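Putative Zn-dependent exopeptidase (Bacteroides vulgatus ATCC 8482, PDB 3GUX) probably acts as a zinc-dependent aminopeptidase of peptidase family M28, releasing residues from the amino end of peptide chains. Local coordinates at residues P22-D27 / V134-E139; I33-D38 / G53-G58; A72-Y77 / L82-I87; V156-E161 / Q183-T188. One frame throughout, in Å; residues are numbered along the deposited sequence. Where two conformers were deposited one is given.

Contact 1 of 4, residues P22-D27 / V134-E139; sequences PEFDAD and VGVLLE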
loop_
_atom_site.group_PDB
_atom_site.type_symbol
_atom_site.label_atom_id
_atom_site.label_comp_id
_atom_site.label_asym_id
_atom_site.label_seq_id
_atom_site.Cartn_x
_atom_site.Cartn_y
_atom_site.Cartn_z
ATOM N N PRO A 22 -2.662 15.965 9.037
ATOM C CA PRO A 22 -3.879 16.475 8.416
ATOM C C PRO A 22 -4.930 15.398 8.407
ATOM O O PRO A 22 -4.599 14.210 8.552
ATOM C CB PRO A 22 -3.462 16.762 6.980
ATOM C CG PRO A 22 -2.005 16.980 7.058
ATOM C CD PRO A 22 -1.510 16.069 8.122
ATOM N N GLU A 23 -6.175 15.796 8.225
ATOM C CA GLU A 23 -7.279 14.848 8.249
ATOM C C GLU A 23 -7.414 14.051 6.957
ATOM O O GLU A 23 -7.524 14.621 5.852
ATOM C CB GLU A 23 -8.596 15.581 8.537
ATOM C CG GLU A 23 -8.649 16.212 9.888
ATOM C CD GLU A 23 -8.633 15.215 11.046
ATOM O OE1 GLU A 23 -9.196 14.109 10.912
ATOM O OE2 GLU A 23 -8.090 15.566 12.111
ATOM N N PHE A 24 -7.363 12.726 7.105
ATOM C CA PHE A 24 -7.606 11.818 6.010
ATOM C C PHE A 24 -9.093 11.903 5.729
ATOM O O PHE A 24 -9.879 11.801 6.648
ATOM C CB PHE A 24 -7.213 10.384 6.434
ATOM C CG PHE A 24 -7.521 9.303 5.433
ATOM C CD1 PHE A 24 -8.748 8.652 5.456
ATOM C CD2 PHE A 24 -6.562 8.901 4.496
ATOM C CE1 PHE A 24 -9.046 7.662 4.550
ATOM C CE2 PHE A 24 -6.842 7.878 3.562
ATOM C CZ PHE A 24 -8.086 7.264 3.599
ATOM N N ASP A 25 -9.470 12.068 4.459
ATOM C CA ASP A 25 -10.896 12.132 4.052
ATOM C C ASP A 25 -11.360 10.773 3.578
ATOM O O ASP A 25 -11.028 10.338 2.454
ATOM C CB ASP A 25 -11.109 13.192 2.970
ATOM C CG ASP A 25 -12.577 13.601 2.830
ATOM O OD1 ASP A 25 -13.367 12.827 2.286
ATOM O OD2 ASP A 25 -12.930 14.684 3.331
ATOM N N ALA A 26 -12.088 10.079 4.451
ATOM C CA ALA A 26 -12.585 8.742 4.142
ATOM C C ALA A 26 -13.594 8.702 2.986
ATOM O O ALA A 26 -13.639 7.660 2.276
ATOM C CB ALA A 26 -13.153 8.069 5.393
ATOM N N ASP A 27 -14.401 9.753 2.783
ATOM C CA ASP A 27 -15.329 9.740 1.637
ATOM C C ASP A 27 -14.552 9.866 0.319
ATOM O O ASP A 27 -14.953 9.306 -0.687
ATOM C CB ASP A 27 -16.404 10.824 1.706
ATOM C CG ASP A 27 -17.473 10.622 0.657
ATOM O OD1 ASP A 27 -18.013 9.497 0.568
ATOM O OD2 ASP A 27 -17.767 11.571 -0.090
ATOM N N VAL A 134 -5.301 0.538 -2.334
ATOM C CA VAL A 134 -4.966 1.550 -3.329
ATOM C C VAL A 134 -5.740 2.860 -3.059
ATOM O O VAL A 134 -5.180 3.959 -3.142
ATOM C CB VAL A 134 -5.240 1.076 -4.778
ATOM C CG1 VAL A 134 -5.104 2.252 -5.760
ATOM C CG2 VAL A 134 -4.309 -0.076 -5.170
ATOM N N GLY A 135 -7.037 2.735 -2.788
ATOM C CA GLY A 135 -7.857 3.885 -2.494
ATOM C C GLY A 135 -7.397 4.721 -1.312
ATOM O O GLY A 135 -7.380 5.947 -1.379
ATOM N N VAL A 136 -7.021 4.052 -0.230
ATOM C CA VAL A 136 -6.498 4.740 0.931
ATOM C C VAL A 136 -5.194 5.465 0.570
ATOM O O VAL A 136 -4.970 6.602 0.967
ATOM C CB VAL A 136 -6.216 3.755 2.052
ATOM C CG1 VAL A 136 -5.417 4.429 3.141
ATOM C CG2 VAL A 136 -7.476 3.192 2.598
ATOM N N LEU A 137 -4.326 4.821 -0.195
ATOM C CA LEU A 137 -3.058 5.439 -0.581
ATOM C C LEU A 137 -3.211 6.650 -1.514
ATOM O O LEU A 137 -2.415 7.604 -1.429
ATOM C CB LEU A 137 -2.104 4.378 -1.161
ATOM C CG LEU A 137 -1.588 3.352 -0.132
ATOM C CD1 LEU A 137 -0.584 2.370 -0.753
ATOM C CD2 LEU A 137 -0.968 4.042 1.097
ATOM N N LEU A 138 -4.203 6.617 -2.403
ATOM C CA LEU A 138 -4.472 7.757 -3.281
ATOM C C LEU A 138 -4.883 8.943 -2.428
ATOM O O LEU A 138 -4.407 10.049 -2.653
ATOM C CB LEU A 138 -5.572 7.452 -4.302
ATOM C CG LEU A 138 -5.229 6.527 -5.481
ATOM C CD1 LEU A 138 -6.480 6.130 -6.261
ATOM C CD2 LEU A 138 -4.209 7.167 -6.411
ATOM N N GLU A 139 -5.747 8.706 -1.433
ATOM C CA GLU A 139 -6.169 9.782 -0.537
ATOM C C GLU A 139 -4.974 10.275 0.267
ATOM O O GLU A 139 -4.864 11.466 0.488
ATOM C CB GLU A 139 -7.328 9.361 0.381
ATOM C CG GLU A 139 -7.657 10.349 1.489
ATOM C CD GLU A 139 -8.068 11.751 0.992
ATOM O OE1 GLU A 139 -8.288 11.983 -0.225
ATOM O OE2 GLU A 139 -8.187 12.635 1.851
#

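Contact 2 of 4, residues I33-D38 / G53-G58; sequences IQVQAD and GEYLAG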
loop_
_atom_site.group_PDB
_atom_site.type_symbol
_atom_site.label_atom_id
_atom_site.label_comp_id
_atom_site.label_asym_id
_atom_site.label_seq_id
_atom_site.Cartn_x
_atom_site.Cartn_y
_atom_site.Cartn_z
ATOM N N ILE A 33 -12.014 4.096 -4.344
ATOM C CA ILE A 33 -12.311 2.682 -4.377
ATOM C C ILE A 33 -13.422 2.401 -5.393
ATOM O O ILE A 33 -13.287 1.484 -6.225
ATOM C CB ILE A 33 -12.668 2.126 -2.998
ATOM C CG1 ILE A 33 -11.443 2.263 -2.084
ATOM C CG2 ILE A 33 -13.173 0.655 -3.152
ATOM C CD1 ILE A 33 -11.651 2.057 -0.605
ATOM N N GLN A 34 -14.482 3.205 -5.349
ATOM C CA GLN A 34 -15.610 3.025 -6.248
ATOM C C GLN A 34 -15.198 3.197 -7.734
ATOM O O GLN A 34 -15.653 2.450 -8.588
ATOM C CB GLN A 34 -16.733 3.978 -5.847
ATOM C CG GLN A 34 -17.978 3.870 -6.731
ATOM C CD GLN A 34 -18.661 2.542 -6.579
ATOM O OE1 GLN A 34 -19.217 2.254 -5.522
ATOM N NE2 GLN A 34 -18.603 1.708 -7.621
ATOM N N VAL A 35 -14.329 4.166 -8.032
ATOM C CA VAL A 35 -13.872 4.374 -9.425
ATOM C C VAL A 35 -13.076 3.173 -9.942
ATOM O O VAL A 35 -13.159 2.834 -11.113
ATOM C CB VAL A 35 -13.023 5.672 -9.564
ATOM C CG1 VAL A 35 -12.376 5.740 -10.929
ATOM C CG2 VAL A 35 -13.889 6.919 -9.279
ATOM N N GLN A 36 -12.314 2.520 -9.064
ATOM C CA GLN A 36 -11.576 1.333 -9.478
ATOM C C GLN A 36 -12.538 0.198 -9.738
ATOM O O GLN A 36 -12.434 -0.490 -10.754
ATOM C CB GLN A 36 -10.570 0.875 -8.418
ATOM C CG GLN A 36 -9.425 1.856 -8.177
ATOM C CD GLN A 36 -8.646 1.461 -6.940
ATOM O OE1 GLN A 36 -7.833 0.541 -6.989
ATOM N NE2 GLN A 36 -8.936 2.109 -5.816
ATOM N N ALA A 37 -13.485 0.045 -8.818
ATOM C CA ALA A 37 -14.481 -0.992 -8.913
ATOM C C ALA A 37 -15.314 -0.836 -10.180
ATOM O O ALA A 37 -15.698 -1.829 -10.754
ATOM C CB ALA A 37 -15.367 -0.980 -7.686
ATOM N N ASP A 38 -15.543 0.387 -10.635
ATOM C CA ASP A 38 -16.370 0.618 -11.827
ATOM C C ASP A 38 -15.728 0.167 -13.113
ATOM O O ASP A 38 -16.451 0.017 -14.113
ATOM C CB ASP A 38 -16.785 2.099 -11.952
ATOM C CG ASP A 38 -17.886 2.490 -10.949
ATOM O OD1 ASP A 38 -18.497 1.597 -10.325
ATOM O OD2 ASP A 38 -18.155 3.695 -10.807
ATOM N N GLY A 53 -5.192 0.928 -14.686
ATOM C CA GLY A 53 -3.762 1.338 -14.555
ATOM C C GLY A 53 -3.498 2.771 -15.007
ATOM O O GLY A 53 -2.760 3.543 -14.347
ATOM N N GLU A 54 -4.129 3.147 -16.113
ATOM C CA GLU A 54 -4.017 4.507 -16.624
ATOM C C GLU A 54 -4.621 5.482 -15.606
ATOM O O GLU A 54 -4.025 6.523 -15.320
ATOM C CB GLU A 54 -4.699 4.637 -17.990
ATOM C CG GLU A 54 -4.035 3.810 -19.091
ATOM C CD GLU A 54 -4.857 3.736 -20.372
ATOM O OE1 GLU A 54 -5.749 4.595 -20.553
ATOM O OE2 GLU A 54 -4.596 2.840 -21.218
ATOM N N TYR A 55 -5.794 5.142 -15.062
ATOM C CA TYR A 55 -6.454 5.971 -14.041
ATOM C C TYR A 55 -5.545 6.210 -12.832
ATOM O O TYR A 55 -5.386 7.347 -12.402
ATOM C CB TYR A 55 -7.795 5.349 -13.583
ATOM C CG TYR A 55 -8.373 5.983 -12.311
ATOM C CD1 TYR A 55 -9.008 7.218 -12.344
ATOM C CD2 TYR A 55 -8.291 5.320 -11.076
ATOM C CE1 TYR A 55 -9.545 7.788 -11.165
ATOM C CE2 TYR A 55 -8.814 5.855 -9.934
ATOM C CZ TYR A 55 -9.427 7.096 -9.976
ATOM O OH TYR A 55 -9.933 7.615 -8.821
ATOM N N LEU A 56 -4.928 5.146 -12.320
ATOM C CA LEU A 56 -4.053 5.240 -11.144
ATOM C C LEU A 56 -2.781 6.047 -11.412
ATOM O O LEU A 56 -2.384 6.883 -10.592
ATOM C CB LEU A 56 -3.693 3.841 -10.619
ATOM C CG LEU A 56 -4.843 3.015 -10.074
ATOM C CD1 LEU A 56 -4.348 1.651 -9.672
ATOM C CD2 LEU A 56 -5.458 3.789 -8.870
ATOM N N ALA A 57 -2.136 5.790 -12.543
ATOM C CA ALA A 57 -0.967 6.577 -12.922
ATOM C C ALA A 57 -1.353 8.047 -12.995
ATOM O O ALA A 57 -0.651 8.910 -12.449
ATOM C CB ALA A 57 -0.434 6.131 -14.252
ATOM N N GLY A 58 -2.479 8.323 -13.653
ATOM C CA GLY A 58 -2.969 9.691 -13.811
ATOM C C GLY A 58 -3.218 10.403 -12.508
ATOM O O GLY A 58 -2.865 11.591 -12.329
#

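Contact 3 of 4, residues A72-Y77 / L82-I87; sequences ADLIAY and LKSRNI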
loop_
_atom_site.group_PDB
_atom_site.type_symbol
_atom_site.label_atom_id
_atom_site.label_comp_id
_atom_site.label_asym_id
_atom_site.label_seq_id
_atom_site.Cartn_x
_atom_site.Cartn_y
_atom_site.Cartn_z
ATOM N N ALA A 72 6.463 -4.784 -17.443
ATOM C CA ALA A 72 7.228 -6.029 -17.486
ATOM C C ALA A 72 6.381 -7.218 -17.895
ATOM O O ALA A 72 5.209 -7.285 -17.538
ATOM C CB ALA A 72 7.810 -6.298 -16.113
ATOM N N ASP A 73 6.981 -8.163 -18.613
ATOM C CA ASP A 73 6.297 -9.392 -18.973
ATOM C C ASP A 73 6.569 -10.381 -17.867
ATOM O O ASP A 73 7.669 -10.893 -17.757
ATOM C CB ASP A 73 6.795 -9.973 -20.308
ATOM C CG ASP A 73 6.370 -9.158 -21.512
ATOM O OD1 ASP A 73 5.638 -8.170 -21.375
ATOM O OD2 ASP A 73 6.759 -9.532 -22.618
ATOM N N LEU A 74 5.566 -10.668 -17.054
ATOM C CA LEU A 74 5.728 -11.598 -15.956
ATOM C C LEU A 74 4.995 -12.916 -16.247
ATOM O O LEU A 74 3.796 -12.908 -16.497
ATOM C CB LEU A 74 5.219 -10.943 -14.695
ATOM C CG LEU A 74 5.898 -9.601 -14.313
ATOM C CD1 LEU A 74 5.316 -9.110 -12.986
ATOM C CD2 LEU A 74 7.403 -9.699 -14.227
ATOM N N ILE A 75 5.709 -14.035 -16.173
ATOM C CA ILE A 75 5.132 -15.357 -16.474
ATOM C C ILE A 75 4.461 -15.932 -15.252
ATOM O O ILE A 75 5.097 -16.123 -14.228
ATOM C CB ILE A 75 6.161 -16.365 -17.027
ATOM C CG1 ILE A 75 6.525 -16.068 -18.485
ATOM C CG2 ILE A 75 5.615 -17.830 -16.996
ATOM C CD1 ILE A 75 7.201 -14.756 -18.745
ATOM N N ALA A 76 3.167 -16.176 -15.378
ATOM C CA ALA A 76 2.352 -16.728 -14.333
ATOM C C ALA A 76 2.486 -18.254 -14.250
ATOM O O ALA A 76 3.127 -18.880 -15.075
ATOM C CB ALA A 76 0.890 -16.323 -14.544
ATOM N N TYR A 77 1.833 -18.832 -13.241
ATOM C CA TYR A 77 1.929 -20.276 -12.950
ATOM C C TYR A 77 1.543 -21.178 -14.123
ATOM O O TYR A 77 2.113 -22.256 -14.292
ATOM C CB TYR A 77 1.077 -20.641 -11.710
ATOM C CG TYR A 77 -0.407 -20.691 -11.995
ATOM C CD1 TYR A 77 -1.189 -19.520 -12.019
ATOM C CD2 TYR A 77 -1.032 -21.904 -12.285
ATOM C CE1 TYR A 77 -2.536 -19.567 -12.317
ATOM C CE2 TYR A 77 -2.387 -21.955 -12.591
ATOM C CZ TYR A 77 -3.132 -20.784 -12.602
ATOM O OH TYR A 77 -4.470 -20.833 -12.901
ATOM N N LEU A 82 1.807 -12.136 -18.374
ATOM C CA LEU A 82 1.037 -11.005 -17.855
ATOM C C LEU A 82 1.727 -9.710 -18.270
ATOM O O LEU A 82 2.914 -9.515 -18.004
ATOM C CB LEU A 82 0.953 -11.049 -16.331
ATOM C CG LEU A 82 0.421 -12.360 -15.714
ATOM C CD1 LEU A 82 0.462 -12.253 -14.181
ATOM C CD2 LEU A 82 -0.962 -12.731 -16.207
ATOM N N LYS A 83 1.004 -8.880 -19.008
ATOM C CA LYS A 83 1.483 -7.583 -19.462
ATOM C C LYS A 83 1.296 -6.686 -18.240
ATOM O O LYS A 83 0.304 -5.966 -18.088
ATOM C CB LYS A 83 0.699 -7.117 -20.665
ATOM C CG LYS A 83 0.821 -8.055 -21.897
ATOM C CD LYS A 83 2.250 -8.219 -22.446
ATOM C CE LYS A 83 2.906 -6.909 -22.899
ATOM N NZ LYS A 83 4.206 -7.126 -23.628
ATOM N N SER A 84 2.281 -6.783 -17.359
ATOM C CA SER A 84 2.245 -6.202 -16.024
ATOM C C SER A 84 2.675 -4.736 -15.981
ATOM O O SER A 84 3.397 -4.234 -16.842
ATOM C CB SER A 84 3.118 -7.109 -15.122
ATOM O OG SER A 84 2.772 -7.058 -13.748
ATOM N N ARG A 85 2.156 -4.006 -15.002
ATOM C CA ARG A 85 2.518 -2.611 -14.827
ATOM C C ARG A 85 2.541 -2.182 -13.366
ATOM O O ARG A 85 1.487 -1.878 -12.802
ATOM C CB ARG A 85 1.534 -1.732 -15.583
ATOM C CG ARG A 85 1.896 -0.260 -15.487
ATOM C CD ARG A 85 0.841 0.632 -16.018
ATOM N NE ARG A 85 1.301 2.014 -15.895
ATOM C CZ ARG A 85 0.662 3.069 -16.373
ATOM N NH1 ARG A 85 -0.501 2.907 -17.019
ATOM N NH2 ARG A 85 1.199 4.292 -16.214
ATOM N N ASN A 86 3.729 -2.160 -12.755
ATOM C CA ASN A 86 3.868 -1.628 -11.394
ATOM C C ASN A 86 3.855 -0.100 -11.524
ATOM O O ASN A 86 4.532 0.438 -12.384
ATOM C CB ASN A 86 5.182 -2.055 -10.733
ATOM C CG ASN A 86 5.204 -3.499 -10.307
ATOM O OD1 ASN A 86 4.174 -4.097 -10.010
ATOM N ND2 ASN A 86 6.412 -4.075 -10.253
ATOM N N ILE A 87 3.148 0.601 -10.638
ATOM C CA ILE A 87 2.998 2.077 -10.704
ATOM C C ILE A 87 3.580 2.707 -9.439
ATOM O O ILE A 87 3.182 2.341 -8.352
ATOM C CB ILE A 87 1.510 2.467 -10.851
ATOM C CG1 ILE A 87 0.881 1.722 -12.039
ATOM C CG2 ILE A 87 1.348 3.994 -10.999
ATOM C CD1 ILE A 87 -0.602 1.901 -12.206
#

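Contact 4 of 4, residues V156-E161 / Q183-T188; sequences VFFDSE and QYWART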
loop_
_atom_site.group_PDB
_atom_site.type_symbol
_atom_site.label_atom_id
_atom_site.label_comp_id
_atom_site.label_asym_id
_atom_site.label_seq_id
_atom_site.Cartn_x
_atom_site.Cartn_y
_atom_site.Cartn_z
ATOM N N VAL A 156 3.650 2.887 -3.932
ATOM C CA VAL A 156 3.859 1.901 -4.981
ATOM C C VAL A 156 2.667 0.950 -5.100
ATOM O O VAL A 156 2.261 0.335 -4.107
ATOM C CB VAL A 156 5.105 1.068 -4.707
ATOM C CG1 VAL A 156 5.315 0.027 -5.817
ATOM C CG2 VAL A 156 6.300 1.970 -4.588
ATOM N N PHE A 157 2.067 0.894 -6.289
ATOM C CA PHE A 157 0.998 -0.043 -6.553
ATOM C C PHE A 157 1.593 -1.214 -7.334
ATOM O O PHE A 157 2.032 -1.061 -8.486
ATOM C CB PHE A 157 -0.163 0.580 -7.318
ATOM C CG PHE A 157 -0.705 1.860 -6.714
ATOM C CD1 PHE A 157 -0.953 1.976 -5.346
ATOM C CD2 PHE A 157 -1.078 2.917 -7.539
ATOM C CE1 PHE A 157 -1.497 3.151 -4.808
ATOM C CE2 PHE A 157 -1.604 4.108 -7.001
ATOM C CZ PHE A 157 -1.817 4.219 -5.637
ATOM N N PHE A 158 1.601 -2.379 -6.691
ATOM C CA PHE A 158 2.093 -3.607 -7.271
ATOM C C PHE A 158 1.044 -4.276 -8.130
ATOM O O PHE A 158 -0.107 -4.344 -7.738
ATOM C CB PHE A 158 2.480 -4.621 -6.188
ATOM C CG PHE A 158 3.602 -4.177 -5.315
ATOM C CD1 PHE A 158 4.820 -3.824 -5.868
ATOM C CD2 PHE A 158 3.460 -4.170 -3.942
ATOM C CE1 PHE A 158 5.872 -3.451 -5.081
ATOM C CE2 PHE A 158 4.505 -3.777 -3.141
ATOM C CZ PHE A 158 5.711 -3.411 -3.704
ATOM N N ASP A 159 1.458 -4.777 -9.288
ATOM C CA ASP A 159 0.583 -5.522 -10.163
ATOM C C ASP A 159 0.826 -7.022 -9.983
ATOM O O ASP A 159 1.701 -7.430 -9.227
ATOM C CB ASP A 159 0.882 -5.096 -11.607
ATOM C CG ASP A 159 -0.229 -5.403 -12.584
ATOM O OD1 ASP A 159 -1.307 -5.936 -12.208
ATOM O OD2 ASP A 159 -0.013 -5.080 -13.773
ATOM N N SER A 160 -0.017 -7.840 -10.607
ATOM C CA SER A 160 0.188 -9.295 -10.714
ATOM C C SER A 160 0.388 -10.028 -9.400
ATOM O O SER A 160 1.215 -10.916 -9.237
ATOM C CB SER A 160 1.360 -9.532 -11.674
ATOM O OG SER A 160 1.071 -8.858 -12.896
ATOM N N GLU A 161 -0.429 -9.662 -8.445
ATOM C CA GLU A 161 -0.244 -10.147 -7.109
ATOM C C GLU A 161 -1.053 -11.394 -6.869
ATOM O O GLU A 161 -0.590 -12.324 -6.208
ATOM C CB GLU A 161 -0.599 -8.981 -6.153
ATOM C CG GLU A 161 -0.198 -9.129 -4.672
ATOM C CD GLU A 161 -1.200 -9.939 -3.923
ATOM O OE1 GLU A 161 -2.359 -10.164 -4.454
ATOM O OE2 GLU A 161 -0.837 -10.330 -2.799
ATOM N N GLN A 183 7.690 -9.121 -6.356
ATOM C CA GLN A 183 8.922 -9.909 -6.556
ATOM C C GLN A 183 9.766 -9.201 -7.580
ATOM O O GLN A 183 10.952 -9.071 -7.403
ATOM C CB GLN A 183 8.659 -11.348 -7.026
ATOM C CG GLN A 183 8.396 -12.314 -5.895
ATOM C CD GLN A 183 7.934 -13.679 -6.366
ATOM O OE1 GLN A 183 6.738 -13.899 -6.603
ATOM N NE2 GLN A 183 8.854 -14.616 -6.429
ATOM N N TYR A 184 9.136 -8.757 -8.662
ATOM C CA TYR A 184 9.838 -8.014 -9.696
ATOM C C TYR A 184 10.400 -6.729 -9.117
ATOM O O TYR A 184 11.601 -6.447 -9.224
ATOM C CB TYR A 184 8.906 -7.705 -10.873
ATOM C CG TYR A 184 9.610 -7.025 -12.010
ATOM C CD1 TYR A 184 10.242 -7.772 -13.014
ATOM C CD2 TYR A 184 9.681 -5.643 -12.082
ATOM C CE1 TYR A 184 10.889 -7.153 -14.040
ATOM C CE2 TYR A 184 10.335 -5.027 -13.110
ATOM C CZ TYR A 184 10.943 -5.778 -14.071
ATOM O OH TYR A 184 11.576 -5.143 -15.088
ATOM N N TRP A 185 9.531 -5.971 -8.464
ATOM C CA TRP A 185 9.934 -4.685 -7.915
ATOM C C TRP A 185 11.049 -4.795 -6.879
ATOM O O TRP A 185 12.011 -4.081 -6.979
ATOM C CB TRP A 185 8.755 -3.943 -7.281
ATOM C CG TRP A 185 9.221 -2.582 -6.687
ATOM C CD1 TRP A 185 9.395 -1.413 -7.370
ATOM C CD2 TRP A 185 9.605 -2.308 -5.328
ATOM N NE1 TRP A 185 9.857 -0.423 -6.525
ATOM C CE2 TRP A 185 9.991 -0.943 -5.265
ATOM C CE3 TRP A 185 9.653 -3.074 -4.157
ATOM C CZ2 TRP A 185 10.421 -0.325 -4.076
ATOM C CZ3 TRP A 185 10.081 -2.439 -2.951
ATOM C CH2 TRP A 185 10.457 -1.089 -2.936
ATOM N N ALA A 186 10.904 -5.673 -5.887
ATOM C CA ALA A 186 11.892 -5.752 -4.819
ATOM C C ALA A 186 13.214 -6.168 -5.404
ATOM O O ALA A 186 14.200 -5.524 -5.122
ATOM C CB ALA A 186 11.448 -6.682 -3.669
ATOM N N ARG A 187 13.222 -7.190 -6.273
ATOM C CA ARG A 187 14.456 -7.672 -6.914
ATOM C C ARG A 187 15.229 -6.532 -7.575
ATOM O O ARG A 187 16.442 -6.368 -7.338
ATOM C CB ARG A 187 14.155 -8.770 -7.959
ATOM N N THR A 188 14.508 -5.744 -8.378
ATOM C CA THR A 188 15.072 -4.607 -9.104
ATOM C C THR A 188 14.130 -3.379 -8.986
ATOM O O THR A 188 13.291 -3.170 -9.853
ATOM C CB THR A 188 15.292 -4.989 -10.566
ATOM O OG1 THR A 188 14.032 -5.313 -11.154
ATOM C CG2 THR A 188 16.180 -6.212 -10.677
#

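Contact 1 of 4, residues P22-D27 / V134-E139
The N-cap of helix 26-37 is fastened to the flank of helix 131-146 where Phe24 and Asp25 meet Val136 and Glu139. Glu139 and Phe24 share most of the contact. The first torsion of the glutamate, 170°, sets CG opposite the backbone N, and with a bend at the next bond the chain reaches across the Phe24 ring before the carboxylate turns to the backbone. Glu139 CG lies over one face of that ring, 3.3 Å from Phe24 CE2, a CH-pi contact displaced toward the rim. The carboxylate stands almost upright to the ring, the planes 84° apart, and Glu139 OE2 accepts the N-H of Asp25 (N to OE2 3.0 Å) from above the carboxylate plane. At the edge of the ring, near its plane, Phe24 CE2 comes within 3.4 Å of Val136 O, and within 3.8 Å of Val136 CG1. The buried carboxylate is well supplied with donors: OE1 takes Arg142 and Ser28, while OE2 also receives Gln143, and the salt bridge to Arg142 probably offsets the cost of burying the charge. Asp25 turns its own carboxylate away, OD1 capping Ser28 N. In a capping box, the side chain of the third helical residue would hold the N-H of the cap residue; here Glu139 of another helix takes that role. The result is a side-chain N-cap completed by tertiary contact, in a phosphorylase/hydrolase-like fold whose helices flank a mixed sheet.

Contact 2 of 4, residues I33-D38 / G53-G58
Tyr55 presents one ring face to Val35, and this is the main meeting point of segments 33-38 and 53-58. The short segments run in roughly opposite directions, 153° between their axes, and those axes come no closer than 10.9 Å, so side chains have to bridge the distance. Tyr55 does most of this. Its chi1 of 167° turns the ring away from the backbone N and extends it toward the opposite helix. There Val35 CG1 makes a CH-pi contact over the ring at 3.6 Å from the Tyr55 centroid, displaced toward the rim that bears the hydroxyl, and is 3.4 Å from Tyr55 CZ. The two side chains cross at about a right angle, with Val35 CB 3.7 Å from Tyr55 OH. Gln36 CG approaches the ring more loosely and obliquely. Were Tyr55 cut back to an alanine, a gap would probably open between the segments, leaving Val35 without the aromatic face it rests on. One residue on, the end of Leu56 comes round to Gln36: its CD2 lies 4.4 Å from Gln36 CD, and it also packs against Val134 and Leu138 of helix 131-146. NE2 of Gln36 bonds to Tyr32 O and Ala131 O, and what this side chain offers Leu56 is carbon contact. Cohesion between these two segments thus comes from dispersion and CH-pi contact, with the N-H groups of the Gln36 amide committed to backbone oxygens.

Contact 3 of 4, residues A72-Y77 / L82-I87
Backbone hydrogen bonds pair Ala72 with Ser84 and Leu74 with Leu82, two antiparallel hydrogen-bonded pairs. Leu74 N reaches Leu82 O at 3.0 Å, and Leu82 N returns to Leu74 O at 2.8 Å. The Ala72 pair is less even: Ser84 N meets Ala72 O at 3.0 Å, but Ala72 N lies a longer 3.2 Å from Ser84 O. Between them Asp73 and Lys83 form a non-hydrogen-bonded pair, where Asp73 CA lies 3.5 Å from Leu82 O in a CA-H...O contact. The local strand axes make an angle of 124°, far from straight antiparallel, and Lys83 is the centre of an inverse gamma turn. These are the facing arms of the beta hairpin 66-75/81-91, whose first strand is outermost in the mixed sheet. Charge pairing occupies the face bearing Asp73 and Lys83. The lysine chain is bent at chi2 and chi3 (-61° and -59°), curling so that Lys83 NZ uses the syn lone pair of Asp73 OD1 at 2.9 Å, the two side chains lying alongside each other. On the face bearing Leu74 and Ser84, Leu74 CD1 lies against the CB and OG of Ser84, 3.4 Å from Ser84 OG, a hydroxyl that is hydrogen-bonded to Ser160. A glycine here instead of Leu74 would probably uncover that hydroxyl and cost Tyr184 and Leu180 of helix 180-187 one of their aliphatic neighbours. Beyond the paired residues, Ala76 CB rests against Leu82 CD1, and Leu82 also packs on Pro44 and Tyr163.

Contact 4 of 4, residues V156-E161 / Q183-T188
Trp185 and Phe158 account for most of this contact, with Val156 adding a smaller share. The Phe158 ring comes in by one corner: CE1 lies 3.7 Å from Trp185 CB and 3.8 Å from Trp185 CG, the latter in the plane of the phenyl ring at its edge. Farther along, Phe158 CZ is 4.0 Å from Trp185 CE3, so the phenyl touches both the stem of the tryptophan and the six-membered part of its indole. The phenyl and the five-membered ring of the indole are inclined at 58°. A fully extended first torsion (chi1 179°) places Trp185 there, swinging the indole off the helix toward the strand. Val156, two residues before Phe158, faces the helix but stays more distant. The contact is wholly hydrophobic and buried. Helix 180-187 is thereby laid against strand 152-158, which runs between strands 81-91 and 98-104 of the central sheet. Trp185 spans several strands, also touching Gln70, Asn86 and Leu100, and its ring meets that of Tyr194, while Phe158 packs on Cys102 and on Asp253 of helix 253-260.

In the fold
Contacts 1 and 4 are the buried pair, on opposite sides of the chain's centre, joined through strand 152-158, whose Phe157 packs on Val134, Leu137 and Leu138 of helix 131-146 from the other face. Contact 2, partly buried, shares helix 26-37 with contact 1 and touches it where Val134 meets Gln36 and Leu56. Contact 3, its centre about 18 Å from that of the chain, is partly exposed, and there alone a salt bridge joins the segments; it meets contact 4 through Ser84 with Ser160 and Arg85 with Asp159. Chemistry follows place: a buried carboxylate held by several donors in contact 1, carbon and aromatic surfaces in contacts 2 and 4, backbone pairing in the hairpin.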